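Local coordinates for protein probable sugar kinase (Clostridium perfringens, PDB 3KZH) that probably phosphorylates a sugar, as a carbohydrate kinase of the pfkB family within the ribokinase clan, at residues I133-A137 against F157-T161. Sequence-based numbering, arbitrary orientation.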
loop_
_atom_site.group_PDB
_atom_site.type_symbol
_atom_site.label_atom_id
_atom_site.label_comp_id
_atom_site.label_asym_id
_atom_site.label_seq_id
_atom_site.Cartn_x
_atom_site.Cartn_y
_atom_site.Cartn_z
ATOM N N ILE A 133 28.995 4.569 7.717
ATOM C CA ILE A 133 27.750 5.017 8.340
ATOM C C ILE A 133 27.730 4.541 9.799
ATOM O O ILE A 133 27.350 5.298 10.691
ATOM C CB ILE A 133 26.489 4.525 7.567
ATOM C CG1 ILE A 133 26.573 4.894 6.075
ATOM C CG2 ILE A 133 25.198 5.094 8.206
ATOM C CD1 ILE A 133 26.662 6.409 5.757
ATOM N N PHE A 134 28.216 3.316 10.019
ATOM C CA PHE A 134 28.310 2.712 11.350
ATOM C C PHE A 134 29.379 3.394 12.198
ATOM O O PHE A 134 29.090 3.854 13.300
ATOM C CB PHE A 134 28.640 1.225 11.257
ATOM C CG PHE A 134 27.537 0.381 10.702
ATOM C CD1 PHE A 134 26.510 -0.091 11.538
ATOM C CD2 PHE A 134 27.547 -0.008 9.354
ATOM C CE1 PHE A 134 25.494 -0.953 11.036
ATOM C CE2 PHE A 134 26.546 -0.867 8.834
ATOM C CZ PHE A 134 25.518 -1.342 9.677
ATOM N N GLU A 135 30.581 3.527 11.633
ATOM C CA GLU A 135 31.730 4.147 12.306
ATOM C C GLU A 135 31.556 5.604 12.756
ATOM O O GLU A 135 32.073 5.990 13.813
ATOM C CB GLU A 135 32.996 4.006 11.447
ATOM C CG GLU A 135 33.429 2.566 11.230
ATOM C CD GLU A 135 34.610 2.397 10.291
ATOM O OE1 GLU A 135 34.729 3.174 9.319
ATOM O OE2 GLU A 135 35.418 1.470 10.523
ATOM N N ASN A 136 30.816 6.391 11.974
ATOM C CA ASN A 136 30.577 7.797 12.307
ATOM C C ASN A 136 29.257 8.050 13.046
ATOM O O ASN A 136 28.897 9.203 13.303
ATOM C CB ASN A 136 30.683 8.683 11.059
ATOM C CG ASN A 136 32.065 8.645 10.430
ATOM O OD1 ASN A 136 32.256 8.045 9.373
ATOM N ND2 ASN A 136 33.039 9.264 11.089
ATOM N N ALA A 137 28.540 6.974 13.377
ATOM C CA ALA A 137 27.284 7.063 14.117
ATOM C C ALA A 137 27.611 7.197 15.593
ATOM O O ALA A 137 28.458 6.461 16.103
ATOM C CB ALA A 137 26.443 5.827 13.881
ATOM N N PHE A 157 32.502 -2.998 14.956
ATOM C CA PHE A 157 32.227 -1.589 15.296
ATOM C C PHE A 157 32.041 -1.143 16.756
ATOM O O PHE A 157 31.802 0.049 16.985
ATOM C CB PHE A 157 31.014 -1.060 14.490
ATOM C CG PHE A 157 31.058 -1.358 13.016
ATOM C CD1 PHE A 157 31.889 -0.622 12.153
ATOM C CD2 PHE A 157 30.281 -2.399 12.487
ATOM C CE1 PHE A 157 31.947 -0.925 10.759
ATOM C CE2 PHE A 157 30.321 -2.718 11.110
ATOM C CZ PHE A 157 31.159 -1.980 10.238
ATOM N N LYS A 158 32.179 -2.047 17.734
ATOM C CA LYS A 158 31.983 -1.703 19.157
ATOM C C LYS A 158 32.773 -0.518 19.749
ATOM O O LYS A 158 32.294 0.146 20.673
ATOM C CB LYS A 158 32.152 -2.932 20.063
ATOM C CG LYS A 158 33.573 -3.487 20.162
ATOM C CD LYS A 158 33.731 -4.339 21.402
ATOM C CE LYS A 158 35.149 -4.859 21.573
ATOM N NZ LYS A 158 35.546 -5.776 20.472
ATOM N N ASP A 159 33.967 -0.260 19.219
ATOM C CA ASP A 159 34.809 0.840 19.701
ATOM C C ASP A 159 34.679 2.094 18.836
ATOM O O ASP A 159 35.225 3.150 19.176
ATOM C CB ASP A 159 36.278 0.404 19.769
ATOM C CG ASP A 159 36.496 -0.812 20.649
ATOM O OD1 ASP A 159 36.304 -0.704 21.880
ATOM O OD2 ASP A 159 36.855 -1.878 20.099
ATOM N N LYS A 160 33.951 1.956 17.725
ATOM C CA LYS A 160 33.710 3.035 16.763
ATOM C C LYS A 160 32.347 3.713 16.964
ATOM O O LYS A 160 32.193 4.903 16.683
ATOM C CB LYS A 160 33.848 2.491 15.333
ATOM C CG LYS A 160 35.291 2.194 14.877
ATOM C CD LYS A 160 35.536 0.703 14.568
ATOM C CE LYS A 160 35.896 -0.107 15.825
ATOM N NZ LYS A 160 35.902 -1.592 15.675
ATOM N N THR A 161 31.365 2.932 17.417
ATOM C CA THR A 161 30.011 3.417 17.703
ATOM C C THR A 161 29.455 2.759 18.973
ATOM O O THR A 161 29.858 1.653 19.340
ATOM C CB THR A 161 29.022 3.213 16.509
ATOM O OG1 THR A 161 27.726 3.743 16.847
ATOM C CG2 THR A 161 28.894 1.755 16.123
HETATM O O HOH W 1 31.105 7.432 16.499
#
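The CA atoms of Glu135 and Lys160, 5.0 Å apart, are the nearest pair across the two segments, where the last turn of helix 131-135 meets the loop leaving helix 147-157; in that loop Phe157 O accepts from both Lys160 N and Thr161 N. The Phe134 and Phe157 rings form an offset stack, judged by centroids 5.0 Å apart and planes 14° from parallel. The offset places Phe134 CB, rather than its ring, over the centre of the Phe157 face, a CH-pi contact 3.8 Å from the centroid. Glu135 CG comes to the edge of the same ring, 3.7 Å from Phe157 CD1. Each helix end here leads into a parallel strand of the central sheet, 139-143 or 162-166, neighbours in the Rossmann-like core of ribokinase-type kinases; Ile127 of helix 124-129 touches both phenylalanines. Beyond the rings, Thr161 OG1 donates to Ala137 O at 2.9 Å, from 59° out of the carbonyl plane and therefore not along a lone pair. A chi1 of -178° swings the hydroxyl to the side away from its own N, toward that carbonyl; it is also hydrogen-bonded to Thr140 OG1. Water 1 lies 2.8 Å from both Ala137 O and Lys160 O and probably links them, though it may not donate to both at once. The aliphatic parts of Glu135 and Lys160 lie alongside each other, CG to CG 4.1 Å, but their charged ends pair elsewhere, the carboxylate with Arg131 in a salt bridge and Lys160 NZ with Asn156 O.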